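Long-range contacts in 2-oxoglutarate dehydrogenase E3 component (PDB 2YQU), which probably catalyses the NAD(+)-dependent reoxidation of protein-bound dihydrolipoyl groups, using one FAD per subunit: residues Leu4-Ala9 with Met25-Val30; Val30-Ala35 with Gln108-Phe113; Tyr132-Thr137 with Ala319-Met324. All coordinates share one frame; numbering follows the deposited sequence.

Contact 1: Leu4-Ala9 with Met25-Val30. With FAD (flavin-adenine dinucleotide), chain D.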
loop_
_atom_site.group_PDB
_atom_site.type_symbol
_atom_site.label_atom_id
_atom_site.label_comp_id
_atom_site.label_asym_id
_atom_site.label_seq_id
_atom_site.Cartn_x
_atom_site.Cartn_y
_atom_site.Cartn_z
ATOM N N LEU A 4 7.877 -36.821 -2.798
ATOM C CA LEU A 4 8.511 -35.758 -2.030
ATOM C C LEU A 4 8.138 -35.903 -0.568
ATOM O O LEU A 4 6.967 -35.983 -0.242
ATOM C CB LEU A 4 8.047 -34.384 -2.523
ATOM C CG LEU A 4 8.495 -33.187 -1.676
ATOM C CD1 LEU A 4 10.019 -33.053 -1.663
ATOM C CD2 LEU A 4 7.838 -31.887 -2.154
ATOM N N LEU A 5 9.143 -35.922 0.297
ATOM C CA LEU A 5 8.945 -35.854 1.728
ATOM C C LEU A 5 9.555 -34.542 2.185
ATOM O O LEU A 5 10.723 -34.278 1.912
ATOM C CB LEU A 5 9.636 -37.024 2.411
ATOM C CG LEU A 5 9.475 -37.143 3.924
ATOM C CD1 LEU A 5 8.032 -37.395 4.300
ATOM C CD2 LEU A 5 10.370 -38.276 4.433
ATOM N N VAL A 6 8.746 -33.721 2.848
ATOM C CA VAL A 6 9.147 -32.406 3.317
ATOM C C VAL A 6 9.291 -32.465 4.830
ATOM O O VAL A 6 8.386 -32.934 5.518
ATOM C CB VAL A 6 8.092 -31.335 2.970
ATOM C CG1 VAL A 6 8.564 -29.964 3.425
ATOM C CG2 VAL A 6 7.795 -31.332 1.483
ATOM N N ILE A 7 10.426 -32.003 5.343
ATOM C CA ILE A 7 10.648 -31.916 6.777
ATOM C C ILE A 7 10.505 -30.463 7.212
ATOM O O ILE A 7 11.354 -29.640 6.897
ATOM C CB ILE A 7 12.037 -32.461 7.144
ATOM C CG1 ILE A 7 12.158 -33.928 6.711
ATOM C CG2 ILE A 7 12.281 -32.346 8.650
ATOM C CD1 ILE A 7 13.577 -34.416 6.585
ATOM N N GLY A 8 9.446 -30.173 7.962
ATOM C CA GLY A 8 9.123 -28.820 8.385
ATOM C C GLY A 8 7.923 -28.315 7.607
ATOM O O GLY A 8 7.843 -28.513 6.398
ATOM N N ALA A 9 6.990 -27.675 8.303
ATOM C CA ALA A 9 5.754 -27.170 7.717
ATOM C C ALA A 9 5.624 -25.666 7.928
ATOM O O ALA A 9 4.514 -25.146 8.083
ATOM C CB ALA A 9 4.545 -27.887 8.291
ATOM N N MET A 25 2.975 -34.299 -7.708
ATOM C CA MET A 25 3.770 -35.130 -6.809
ATOM C C MET A 25 2.910 -35.697 -5.679
ATOM O O MET A 25 1.949 -35.061 -5.229
ATOM C CB MET A 25 4.922 -34.311 -6.199
ATOM C CG MET A 25 5.900 -33.725 -7.213
ATOM S SD MET A 25 7.325 -32.959 -6.406
ATOM C CE MET A 25 8.320 -34.413 -6.151
ATOM N N LYS A 26 3.267 -36.894 -5.224
ATOM C CA LYS A 26 2.689 -37.470 -4.017
ATOM C C LYS A 26 3.563 -37.006 -2.875
ATOM O O LYS A 26 4.741 -37.340 -2.829
ATOM C CB LYS A 26 2.684 -38.999 -4.079
ATOM C CG LYS A 26 2.151 -39.662 -2.828
ATOM C CD LYS A 26 2.212 -41.187 -2.924
ATOM C CE LYS A 26 1.623 -41.855 -1.685
ATOM N NZ LYS A 26 2.156 -43.254 -1.497
ATOM N N VAL A 27 2.982 -36.239 -1.961
ATOM C CA VAL A 27 3.757 -35.496 -0.977
ATOM C C VAL A 27 3.388 -35.890 0.442
ATOM O O VAL A 27 2.210 -36.029 0.771
ATOM C CB VAL A 27 3.528 -33.978 -1.118
ATOM C CG1 VAL A 27 4.417 -33.219 -0.150
ATOM C CG2 VAL A 27 3.768 -33.536 -2.549
ATOM N N GLY A 28 4.415 -36.069 1.262
ATOM C CA GLY A 28 4.274 -36.202 2.698
ATOM C C GLY A 28 5.060 -35.112 3.399
ATOM O O GLY A 28 6.074 -34.641 2.887
ATOM N N VAL A 29 4.596 -34.733 4.583
ATOM C CA VAL A 29 5.207 -33.672 5.377
ATOM C C VAL A 29 5.342 -34.158 6.823
ATOM O O VAL A 29 4.369 -34.632 7.413
ATOM C CB VAL A 29 4.349 -32.384 5.340
ATOM C CG1 VAL A 29 4.997 -31.261 6.159
ATOM C CG2 VAL A 29 4.142 -31.914 3.903
ATOM N N VAL A 30 6.545 -34.053 7.380
ATOM C CA VAL A 30 6.778 -34.323 8.792
ATOM C C VAL A 30 6.977 -33.001 9.525
ATOM O O VAL A 30 7.796 -32.177 9.125
ATOM C CB VAL A 30 8.018 -35.224 9.015
ATOM C CG1 VAL A 30 8.016 -35.798 10.424
ATOM C CG2 VAL A 30 8.079 -36.341 7.979
HETATM P PA FAD D . 10.089 -22.310 10.014
HETATM O O1A FAD D . 10.863 -22.080 11.259
HETATM O O2A FAD D . 8.938 -21.315 9.823
HETATM O O5B FAD D . 9.564 -23.822 10.003
HETATM C C5B FAD D . 10.428 -24.863 10.386
HETATM C C4B FAD D . 9.569 -25.959 10.981
HETATM O O4B FAD D . 10.327 -27.152 10.993
HETATM C C3B FAD D . 9.163 -25.677 12.425
HETATM O O3B FAD D . 7.758 -25.684 12.544
HETATM C C2B FAD D . 9.782 -26.808 13.224
HETATM O O2B FAD D . 8.926 -27.262 14.248
HETATM C C1B FAD D . 10.017 -27.872 12.165
HETATM N N9A FAD D . 11.127 -28.805 12.382
HETATM C C8A FAD D . 12.450 -28.519 12.603
HETATM N N7A FAD D . 13.135 -29.674 12.684
HETATM C C5A FAD D . 12.266 -30.698 12.518
HETATM C C6A FAD D . 12.419 -32.081 12.511
HETATM N N6A FAD D . 13.612 -32.670 12.539
HETATM N N1A FAD D . 11.301 -32.848 12.303
HETATM C C2A FAD D . 10.055 -32.306 12.103
HETATM N N3A FAD D . 9.914 -30.935 12.103
HETATM C C4A FAD D . 11.003 -30.162 12.318
HETATM N N1 FAD D . 9.537 -13.154 8.524
HETATM C C2 FAD D . 8.944 -12.344 7.580
HETATM O O2 FAD D . 9.150 -12.512 6.374
HETATM N N3 FAD D . 8.111 -11.331 7.983
HETATM C C4 FAD D . 7.870 -11.110 9.320
HETATM O O4 FAD D . 6.974 -10.332 9.602
HETATM C C4X FAD D . 8.456 -11.923 10.290
HETATM N N5 FAD D . 8.217 -11.709 11.638
HETATM C C5X FAD D . 8.818 -12.545 12.577
HETATM C C6 FAD D . 8.576 -12.325 13.936
HETATM C C7 FAD D . 9.173 -13.154 14.896
HETATM C C7M FAD D . 8.807 -12.953 16.343
HETATM C C8 FAD D . 10.003 -14.197 14.496
HETATM C C8M FAD D . 10.399 -15.288 15.458
HETATM C C9 FAD D . 10.246 -14.412 13.138
HETATM C C9A FAD D . 9.662 -13.582 12.172
HETATM N N10 FAD D . 9.910 -13.781 10.812
HETATM C C10 FAD D . 9.301 -12.952 9.882
HETATM C "C1'" FAD D . 10.902 -14.798 10.310
HETATM C "C2'" FAD D . 10.126 -16.037 9.854
HETATM O "O2'" FAD D . 9.370 -16.576 10.928
HETATM C "C3'" FAD D . 11.034 -17.095 9.235
HETATM O "O3'" FAD D . 11.840 -16.502 8.234
HETATM C "C4'" FAD D . 10.216 -18.209 8.592
HETATM O "O4'" FAD D . 9.383 -18.821 9.545
HETATM C "C5'" FAD D . 11.136 -19.234 7.918
HETATM O "O5'" FAD D . 10.375 -20.300 7.396
HETATM P P FAD D . 10.998 -21.779 7.301
HETATM O O1P FAD D . 10.020 -22.674 6.611
HETATM O O2P FAD D . 12.400 -21.751 6.720
HETATM O O3P FAD D . 11.173 -22.293 8.821
#

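Contact 2: Val30-Ala35 with Gln108-Phe113. With FAD (flavin-adenine dinucleotide), chain D.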
loop_
_atom_site.group_PDB
_atom_site.type_symbol
_atom_site.label_atom_id
_atom_site.label_comp_id
_atom_site.label_asym_id
_atom_site.label_seq_id
_atom_site.Cartn_x
_atom_site.Cartn_y
_atom_site.Cartn_z
ATOM N N VAL A 30 6.545 -34.053 7.380
ATOM C CA VAL A 30 6.778 -34.323 8.792
ATOM C C VAL A 30 6.977 -33.001 9.525
ATOM O O VAL A 30 7.796 -32.177 9.125
ATOM C CB VAL A 30 8.018 -35.224 9.015
ATOM C CG1 VAL A 30 8.016 -35.798 10.424
ATOM C CG2 VAL A 30 8.079 -36.341 7.979
ATOM N N GLU A 31 6.227 -32.804 10.603
ATOM C CA GLU A 31 6.357 -31.616 11.435
ATOM C C GLU A 31 6.208 -32.037 12.897
ATOM O O GLU A 31 5.250 -32.736 13.252
ATOM C CB GLU A 31 5.292 -30.590 11.042
ATOM C CG GLU A 31 5.066 -29.446 12.018
ATOM C CD GLU A 31 6.287 -28.571 12.223
ATOM O OE1 GLU A 31 6.837 -28.567 13.345
ATOM O OE2 GLU A 31 6.699 -27.870 11.279
ATOM N N LYS A 32 7.151 -31.611 13.733
ATOM C CA LYS A 32 7.196 -32.044 15.134
ATOM C C LYS A 32 6.214 -31.291 16.028
ATOM O O LYS A 32 5.733 -31.846 17.004
ATOM C CB LYS A 32 8.627 -31.975 15.696
ATOM C CG LYS A 32 9.248 -30.583 15.741
ATOM C CD LYS A 32 10.633 -30.617 16.378
ATOM C CE LYS A 32 11.289 -29.255 16.363
ATOM N NZ LYS A 32 10.860 -28.432 17.527
ATOM N N GLU A 33 5.906 -30.040 15.697
ATOM C CA GLU A 33 4.915 -29.267 16.446
ATOM C C GLU A 33 3.494 -29.619 16.016
ATOM O O GLU A 33 3.257 -29.981 14.868
ATOM C CB GLU A 33 5.156 -27.761 16.264
ATOM C CG GLU A 33 6.551 -27.294 16.665
ATOM C CD GLU A 33 6.899 -27.622 18.105
ATOM O OE1 GLU A 33 6.053 -27.378 18.991
ATOM O OE2 GLU A 33 8.019 -28.126 18.349
ATOM N N LYS A 34 2.542 -29.493 16.934
ATOM C CA LYS A 34 1.163 -29.904 16.657
ATOM C C LYS A 34 0.527 -29.130 15.505
ATOM O O LYS A 34 -0.086 -29.724 14.630
ATOM C CB LYS A 34 0.307 -29.767 17.922
ATOM C CG LYS A 34 -1.187 -29.960 17.711
ATOM C CD LYS A 34 -1.883 -30.206 19.045
ATOM C CE LYS A 34 -3.387 -29.975 18.969
ATOM N NZ LYS A 34 -4.146 -31.073 19.647
ATOM N N ALA A 35 0.668 -27.805 15.515
ATOM C CA ALA A 35 0.074 -26.950 14.488
ATOM C C ALA A 35 1.049 -26.735 13.336
ATOM O O ALA A 35 2.265 -26.688 13.536
ATOM C CB ALA A 35 -0.339 -25.615 15.073
ATOM N N GLN A 108 3.183 -36.367 12.369
ATOM C CA GLN A 108 3.571 -35.566 13.526
ATOM C C GLN A 108 4.692 -36.257 14.290
ATOM O O GLN A 108 4.539 -37.384 14.769
ATOM C CB GLN A 108 2.388 -35.319 14.451
ATOM C CG GLN A 108 2.733 -34.402 15.622
ATOM C CD GLN A 108 1.528 -33.965 16.426
ATOM O OE1 GLN A 108 1.671 -33.561 17.577
ATOM N NE2 GLN A 108 0.350 -34.037 15.832
ATOM N N GLY A 109 5.813 -35.557 14.413
ATOM C CA GLY A 109 7.015 -36.097 15.017
ATOM C C GLY A 109 8.275 -35.426 14.512
ATOM O O GLY A 109 8.233 -34.584 13.605
ATOM N N THR A 110 9.398 -35.803 15.112
ATOM C CA THR A 110 10.707 -35.305 14.729
ATOM C C THR A 110 11.278 -36.230 13.670
ATOM O O THR A 110 11.526 -37.406 13.936
ATOM C CB THR A 110 11.640 -35.258 15.958
ATOM O OG1 THR A 110 11.195 -34.246 16.871
ATOM C CG2 THR A 110 13.051 -34.841 15.580
ATOM N N ALA A 111 11.461 -35.703 12.465
ATOM C CA ALA A 111 12.097 -36.438 11.374
ATOM C C ALA A 111 13.600 -36.514 11.596
ATOM O O ALA A 111 14.235 -35.510 11.903
ATOM C CB ALA A 111 11.806 -35.776 10.046
ATOM N N ARG A 112 14.153 -37.708 11.397
ATOM C CA ARG A 112 15.581 -37.964 11.520
ATOM C C ARG A 112 16.030 -38.869 10.375
ATOM O O ARG A 112 15.446 -39.927 10.165
ATOM C CB ARG A 112 15.865 -38.646 12.860
ATOM C CG ARG A 112 17.332 -38.791 13.212
ATOM C CD ARG A 112 17.557 -39.593 14.485
ATOM N NE ARG A 112 17.645 -41.017 14.189
ATOM C CZ ARG A 112 17.845 -41.965 15.088
ATOM N NH1 ARG A 112 17.978 -41.669 16.382
ATOM N NH2 ARG A 112 17.910 -43.225 14.688
ATOM N N PHE A 113 17.063 -38.460 9.644
ATOM C CA PHE A 113 17.585 -39.255 8.531
ATOM C C PHE A 113 18.137 -40.608 9.006
ATOM O O PHE A 113 18.879 -40.680 9.979
ATOM C CB PHE A 113 18.696 -38.509 7.784
ATOM C CG PHE A 113 18.201 -37.428 6.856
ATOM C CD1 PHE A 113 18.302 -36.094 7.210
ATOM C CD2 PHE A 113 17.652 -37.753 5.618
ATOM C CE1 PHE A 113 17.854 -35.100 6.355
ATOM C CE2 PHE A 113 17.202 -36.767 4.763
ATOM C CZ PHE A 113 17.312 -35.441 5.126
HETATM P PA FAD D . 10.089 -22.310 10.014
HETATM O O1A FAD D . 10.863 -22.080 11.259
HETATM O O2A FAD D . 8.938 -21.315 9.823
HETATM O O5B FAD D . 9.564 -23.822 10.003
HETATM C C5B FAD D . 10.428 -24.863 10.386
HETATM C C4B FAD D . 9.569 -25.959 10.981
HETATM O O4B FAD D . 10.327 -27.152 10.993
HETATM C C3B FAD D . 9.163 -25.677 12.425
HETATM O O3B FAD D . 7.758 -25.684 12.544
HETATM C C2B FAD D . 9.782 -26.808 13.224
HETATM O O2B FAD D . 8.926 -27.262 14.248
HETATM C C1B FAD D . 10.017 -27.872 12.165
HETATM N N9A FAD D . 11.127 -28.805 12.382
HETATM C C8A FAD D . 12.450 -28.519 12.603
HETATM N N7A FAD D . 13.135 -29.674 12.684
HETATM C C5A FAD D . 12.266 -30.698 12.518
HETATM C C6A FAD D . 12.419 -32.081 12.511
HETATM N N6A FAD D . 13.612 -32.670 12.539
HETATM N N1A FAD D . 11.301 -32.848 12.303
HETATM C C2A FAD D . 10.055 -32.306 12.103
HETATM N N3A FAD D . 9.914 -30.935 12.103
HETATM C C4A FAD D . 11.003 -30.162 12.318
HETATM N N1 FAD D . 9.537 -13.154 8.524
HETATM C C2 FAD D . 8.944 -12.344 7.580
HETATM O O2 FAD D . 9.150 -12.512 6.374
HETATM N N3 FAD D . 8.111 -11.331 7.983
HETATM C C4 FAD D . 7.870 -11.110 9.320
HETATM O O4 FAD D . 6.974 -10.332 9.602
HETATM C C4X FAD D . 8.456 -11.923 10.290
HETATM N N5 FAD D . 8.217 -11.709 11.638
HETATM C C5X FAD D . 8.818 -12.545 12.577
HETATM C C6 FAD D . 8.576 -12.325 13.936
HETATM C C7 FAD D . 9.173 -13.154 14.896
HETATM C C7M FAD D . 8.807 -12.953 16.343
HETATM C C8 FAD D . 10.003 -14.197 14.496
HETATM C C8M FAD D . 10.399 -15.288 15.458
HETATM C C9 FAD D . 10.246 -14.412 13.138
HETATM C C9A FAD D . 9.662 -13.582 12.172
HETATM N N10 FAD D . 9.910 -13.781 10.812
HETATM C C10 FAD D . 9.301 -12.952 9.882
HETATM C "C1'" FAD D . 10.902 -14.798 10.310
HETATM C "C2'" FAD D . 10.126 -16.037 9.854
HETATM O "O2'" FAD D . 9.370 -16.576 10.928
HETATM C "C3'" FAD D . 11.034 -17.095 9.235
HETATM O "O3'" FAD D . 11.840 -16.502 8.234
HETATM C "C4'" FAD D . 10.216 -18.209 8.592
HETATM O "O4'" FAD D . 9.383 -18.821 9.545
HETATM C "C5'" FAD D . 11.136 -19.234 7.918
HETATM O "O5'" FAD D . 10.375 -20.300 7.396
HETATM P P FAD D . 10.998 -21.779 7.301
HETATM O O1P FAD D . 10.020 -22.674 6.611
HETATM O O2P FAD D . 12.400 -21.751 6.720
HETATM O O3P FAD D . 11.173 -22.293 8.821
#

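Contact 3: Tyr132-Thr137 with Ala319-Met324. With FAD (flavin-adenine dinucleotide), chain D.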
loop_
_atom_site.group_PDB
_atom_site.type_symbol
_atom_site.label_atom_id
_atom_site.label_comp_id
_atom_site.label_asym_id
_atom_site.label_seq_id
_atom_site.Cartn_x
_atom_site.Cartn_y
_atom_site.Cartn_z
ATOM N N TYR A 132 12.502 -37.632 -3.527
ATOM C CA TYR A 132 13.104 -36.353 -3.178
ATOM C C TYR A 132 12.795 -36.019 -1.718
ATOM O O TYR A 132 11.711 -36.309 -1.235
ATOM C CB TYR A 132 12.521 -35.243 -4.042
ATOM C CG TYR A 132 12.781 -35.398 -5.513
ATOM C CD1 TYR A 132 11.795 -35.877 -6.369
ATOM C CD2 TYR A 132 14.009 -35.039 -6.054
ATOM C CE1 TYR A 132 12.039 -36.011 -7.734
ATOM C CE2 TYR A 132 14.264 -35.171 -7.414
ATOM C CZ TYR A 132 13.274 -35.655 -8.243
ATOM O OH TYR A 132 13.523 -35.784 -9.589
ATOM N N ILE A 133 13.751 -35.414 -1.024
ATOM C CA ILE A 133 13.547 -34.941 0.344
ATOM C C ILE A 133 13.894 -33.461 0.387
ATOM O O ILE A 133 14.895 -33.054 -0.189
ATOM C CB ILE A 133 14.423 -35.720 1.319
ATOM C CG1 ILE A 133 14.080 -37.210 1.226
ATOM C CG2 ILE A 133 14.244 -35.197 2.748
ATOM C CD1 ILE A 133 14.963 -38.094 2.057
ATOM N N LEU A 134 13.059 -32.685 1.066
ATOM C CA LEU A 134 13.207 -31.244 1.156
ATOM C C LEU A 134 13.320 -30.885 2.622
ATOM O O LEU A 134 12.358 -31.045 3.366
ATOM C CB LEU A 134 11.991 -30.554 0.547
ATOM C CG LEU A 134 11.926 -29.033 0.677
ATOM C CD1 LEU A 134 13.113 -28.375 0.008
ATOM C CD2 LEU A 134 10.618 -28.529 0.096
ATOM N N ILE A 135 14.501 -30.434 3.020
ATOM C CA ILE A 135 14.771 -29.997 4.392
ATOM C C ILE A 135 14.368 -28.537 4.533
ATOM O O ILE A 135 14.950 -27.670 3.884
ATOM C CB ILE A 135 16.258 -30.168 4.752
ATOM C CG1 ILE A 135 16.692 -31.634 4.577
ATOM C CG2 ILE A 135 16.504 -29.734 6.197
ATOM C CD1 ILE A 135 18.170 -31.828 4.522
ATOM N N ALA A 136 13.388 -28.296 5.400
ATOM C CA ALA A 136 12.837 -26.974 5.659
ATOM C C ALA A 136 12.607 -26.818 7.166
ATOM O O ALA A 136 11.527 -26.440 7.609
ATOM C CB ALA A 136 11.536 -26.782 4.868
ATOM N N THR A 137 13.660 -27.111 7.928
ATOM C CA THR A 137 13.623 -27.127 9.394
ATOM C C THR A 137 13.786 -25.768 10.082
ATOM O O THR A 137 13.721 -25.673 11.310
ATOM C CB THR A 137 14.709 -28.099 9.928
ATOM O OG1 THR A 137 15.961 -27.880 9.267
ATOM C CG2 THR A 137 14.352 -29.522 9.599
ATOM N N ALA A 319 10.640 -22.857 -5.945
ATOM C CA ALA A 319 11.729 -23.080 -6.903
ATOM C C ALA A 319 12.320 -24.478 -6.770
ATOM O O ALA A 319 12.694 -25.092 -7.769
ATOM C CB ALA A 319 12.826 -22.034 -6.717
ATOM N N ALA A 320 12.401 -24.974 -5.539
ATOM C CA ALA A 320 12.969 -26.291 -5.271
ATOM C C ALA A 320 12.118 -27.390 -5.896
ATOM O O ALA A 320 12.636 -28.258 -6.597
ATOM C CB ALA A 320 13.092 -26.526 -3.774
ATOM N N VAL A 321 10.811 -27.335 -5.661
ATOM C CA VAL A 321 9.912 -28.392 -6.142
ATOM C C VAL A 321 9.688 -28.288 -7.647
ATOM O O VAL A 321 9.516 -29.293 -8.325
ATOM C CB VAL A 321 8.567 -28.452 -5.360
ATOM C CG1 VAL A 321 8.828 -28.688 -3.873
ATOM C CG2 VAL A 321 7.716 -27.218 -5.574
ATOM N N GLU A 322 9.706 -27.071 -8.173
ATOM C CA GLU A 322 9.658 -26.878 -9.617
ATOM C C GLU A 322 10.919 -27.432 -10.295
ATOM O O GLU A 322 10.848 -27.929 -11.412
ATOM C CB GLU A 322 9.441 -25.399 -9.940
ATOM C CG GLU A 322 8.002 -24.974 -9.704
ATOM C CD GLU A 322 7.700 -23.544 -10.114
ATOM O OE1 GLU A 322 6.504 -23.180 -10.086
ATOM O OE2 GLU A 322 8.643 -22.784 -10.454
ATOM N N HIS A 323 12.059 -27.373 -9.611
ATOM C CA HIS A 323 13.297 -27.955 -10.142
ATOM C C HIS A 323 13.238 -29.479 -10.107
ATOM O O HIS A 323 13.674 -30.137 -11.044
ATOM C CB HIS A 323 14.518 -27.483 -9.363
ATOM C CG HIS A 323 15.815 -27.949 -9.943
ATOM N ND1 HIS A 323 16.645 -28.839 -9.297
ATOM C CD2 HIS A 323 16.408 -27.676 -11.128
ATOM C CE1 HIS A 323 17.709 -29.070 -10.046
ATOM N NE2 HIS A 323 17.591 -28.373 -11.162
ATOM N N MET A 324 12.696 -30.024 -9.026
ATOM C CA MET A 324 12.510 -31.470 -8.896
ATOM C C MET A 324 11.748 -32.032 -10.102
ATOM O O MET A 324 12.153 -33.028 -10.689
ATOM C CB MET A 324 11.728 -31.806 -7.619
ATOM C CG MET A 324 12.491 -31.600 -6.337
ATOM S SD MET A 324 11.398 -31.679 -4.925
ATOM C CE MET A 324 12.387 -30.863 -3.682
HETATM P PA FAD D . 10.089 -22.310 10.014
HETATM O O1A FAD D . 10.863 -22.080 11.259
HETATM O O2A FAD D . 8.938 -21.315 9.823
HETATM O O5B FAD D . 9.564 -23.822 10.003
HETATM C C5B FAD D . 10.428 -24.863 10.386
HETATM C C4B FAD D . 9.569 -25.959 10.981
HETATM O O4B FAD D . 10.327 -27.152 10.993
HETATM C C3B FAD D . 9.163 -25.677 12.425
HETATM O O3B FAD D . 7.758 -25.684 12.544
HETATM C C2B FAD D . 9.782 -26.808 13.224
HETATM O O2B FAD D . 8.926 -27.262 14.248
HETATM C C1B FAD D . 10.017 -27.872 12.165
HETATM N N9A FAD D . 11.127 -28.805 12.382
HETATM C C8A FAD D . 12.450 -28.519 12.603
HETATM N N7A FAD D . 13.135 -29.674 12.684
HETATM C C5A FAD D . 12.266 -30.698 12.518
HETATM C C6A FAD D . 12.419 -32.081 12.511
HETATM N N6A FAD D . 13.612 -32.670 12.539
HETATM N N1A FAD D . 11.301 -32.848 12.303
HETATM C C2A FAD D . 10.055 -32.306 12.103
HETATM N N3A FAD D . 9.914 -30.935 12.103
HETATM C C4A FAD D . 11.003 -30.162 12.318
HETATM N N1 FAD D . 9.537 -13.154 8.524
HETATM C C2 FAD D . 8.944 -12.344 7.580
HETATM O O2 FAD D . 9.150 -12.512 6.374
HETATM N N3 FAD D . 8.111 -11.331 7.983
HETATM C C4 FAD D . 7.870 -11.110 9.320
HETATM O O4 FAD D . 6.974 -10.332 9.602
HETATM C C4X FAD D . 8.456 -11.923 10.290
HETATM N N5 FAD D . 8.217 -11.709 11.638
HETATM C C5X FAD D . 8.818 -12.545 12.577
HETATM C C6 FAD D . 8.576 -12.325 13.936
HETATM C C7 FAD D . 9.173 -13.154 14.896
HETATM C C7M FAD D . 8.807 -12.953 16.343
HETATM C C8 FAD D . 10.003 -14.197 14.496
HETATM C C8M FAD D . 10.399 -15.288 15.458
HETATM C C9 FAD D . 10.246 -14.412 13.138
HETATM C C9A FAD D . 9.662 -13.582 12.172
HETATM N N10 FAD D . 9.910 -13.781 10.812
HETATM C C10 FAD D . 9.301 -12.952 9.882
HETATM C "C1'" FAD D . 10.902 -14.798 10.310
HETATM C "C2'" FAD D . 10.126 -16.037 9.854
HETATM O "O2'" FAD D . 9.370 -16.576 10.928
HETATM C "C3'" FAD D . 11.034 -17.095 9.235
HETATM O "O3'" FAD D . 11.840 -16.502 8.234
HETATM C "C4'" FAD D . 10.216 -18.209 8.592
HETATM O "O4'" FAD D . 9.383 -18.821 9.545
HETATM C "C5'" FAD D . 11.136 -19.234 7.918
HETATM O "O5'" FAD D . 10.375 -20.300 7.396
HETATM P P FAD D . 10.998 -21.779 7.301
HETATM O O1P FAD D . 10.020 -22.674 6.611
HETATM O O2P FAD D . 12.400 -21.751 6.720
HETATM O O3P FAD D . 11.173 -22.293 8.821
HETATM O O HOH W 1 11.187 -35.807 -11.096
#

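Contact 1: Leu4-Ala9 with Met25-Val30
The flat groups that meet between Leu4-Ala9 and Met25-Val30 are peptides, joined by five N-H...O bonds from Leu4 N with Lys26 O at one end to Gly8 N with Val30 O at the other. This is the parallel strand pair of a Rossmann-type beta-alpha-beta unit, with helix 11-22 as the crossover and an angle of 19° between the strands. On one sheet face Leu4, Val6, Val27 and Val29 turn toward that helix; Val6 CB meets Val29 CG2 at 4.1 Å. Met25, bent at chi3 (83°), brings its methyl CE back to Leu4 CB at 3.6 Å. The other face carries Leu5, Ile7 and Val30, with Leu5 CD1 3.8 Å from Val30 CG2. Gly28 takes the place beside Leu5, and a CB there would press tightly on Leu5 CD1. Beyond the strand ends lies the adenine of FAD: Ile7 CG2 sits under one ring face, 3.8 Å from FAD N1A. Gly8 opens the glycine-rich turn, where a side chain would clash with the ribose, since Gly8 CA is only 3.3 Å from FAD O4B. Gly8 O is buried without a polar partner, its neighbour across the contact being the methyl Val29 CG1 at 4.0 Å.

Contact 2: Val30-Ala35 with Gln108-Phe113
Gln108 begins the contact by setting its CA 3.3 Å from Glu31 O, a CA-H...O approach beside the last parallel pairing of the two strands, while its extended side chain carries OE1 toward Lys34. Gly109 follows with its N-H on the same Glu31 O at 3.1 Å, coming from above the carbonyl plane; its own oxygen lies 3.4 Å from Val30 CG1. Thr110 runs side by side with Lys32, its OG1 3.7 Å from Lys32 CD. Ala111 then reads the adenine: its N donates to FAD N1A at 2.9 Å and its O accepts from FAD N6A. On the first segment, Glu31 binds both ribose hydroxyls, OE1 taking FAD O2B at 2.6 Å. Lys32 CG, placed between backbone N and carbonyl carbon (chi1 63°), lies with CD and CE over one adenine face, and NZ ends 3.0 Å from Glu33 OE2. An alanine here would probably leave Glu33 without its charge mate and strip the aliphatic cover from that face. Around the site, Arg106 also grips Glu31 O, strand 105-108 borders strand 27-31, and strand 111-113 passes into a small antiparallel sheet whose neighbouring strand 118-121 packs on Val30 and Ala111.

Contact 3: Tyr132-Thr137 with Ala319-Met324
Met324 lies over one face of the Tyr132 ring, its CG 4.0 Å from the ring centroid and 20° off the normal, a CH-pi contact displaced toward the CG-CD2 side. The two side chains run antiparallel alongside one another, which puts the sulfur of Met324 near the root of the tyrosine, SD 3.8 Å from Tyr132 CB. From there it makes an oblique Met-aromatic contact with the ring. With chi3 near anti (-161°), the methyl CE of Met324 is carried on to Leu134 CB at 4.3 Å. Leu134 supplies the next layer: its two methyls divide between helix residues, CD1 meeting Ala320 CB at 4.2 Å and CD2 facing Val321. At the other end of the ring one water joins the segments, 2.8 Å from Tyr132 OH and donating to Met324 O at 3.0 Å. What holds the pieces in place is the sheet. Tyr132 and Leu134 are bonded through their backbones to strand 2-7, and Leu4 and Tyr298 from the flanking strands touch both Leu134 and Met324. Helix segment 319-324 runs nearly antiparallel to strand 133-135 (164° between their directions), packing on the sheet face. Much of the joint is apolar, a polarisable thioether against an aromatic face, and a water bridges its polar end, giving a helix carbonyl near the C-terminal end a proton donor.

Overall arrangement
All three contacts meet in one parallel sheet, where strand 2-7 stands between strands 27-31 and 133-135. Contacts 1 and 3 have centres about 9 Å apart and are joined through Ile7, whose O lies 2.9 Å from Ala136 N. Contacts 1 and 2 share Val30, their centres about 11 Å apart, and Ala9 N reaches Glu31 OE2 at 3.0 Å, a probable hydrogen bond. Contacts 2 and 3, centres about 17 Å apart, still touch through Phe113 against Ile133 and Ile135. Together they enclose the adenosine end of FAD, Ile7 and Thr137 on one adenine face and Lys32 on the other; the flavin lies farther off.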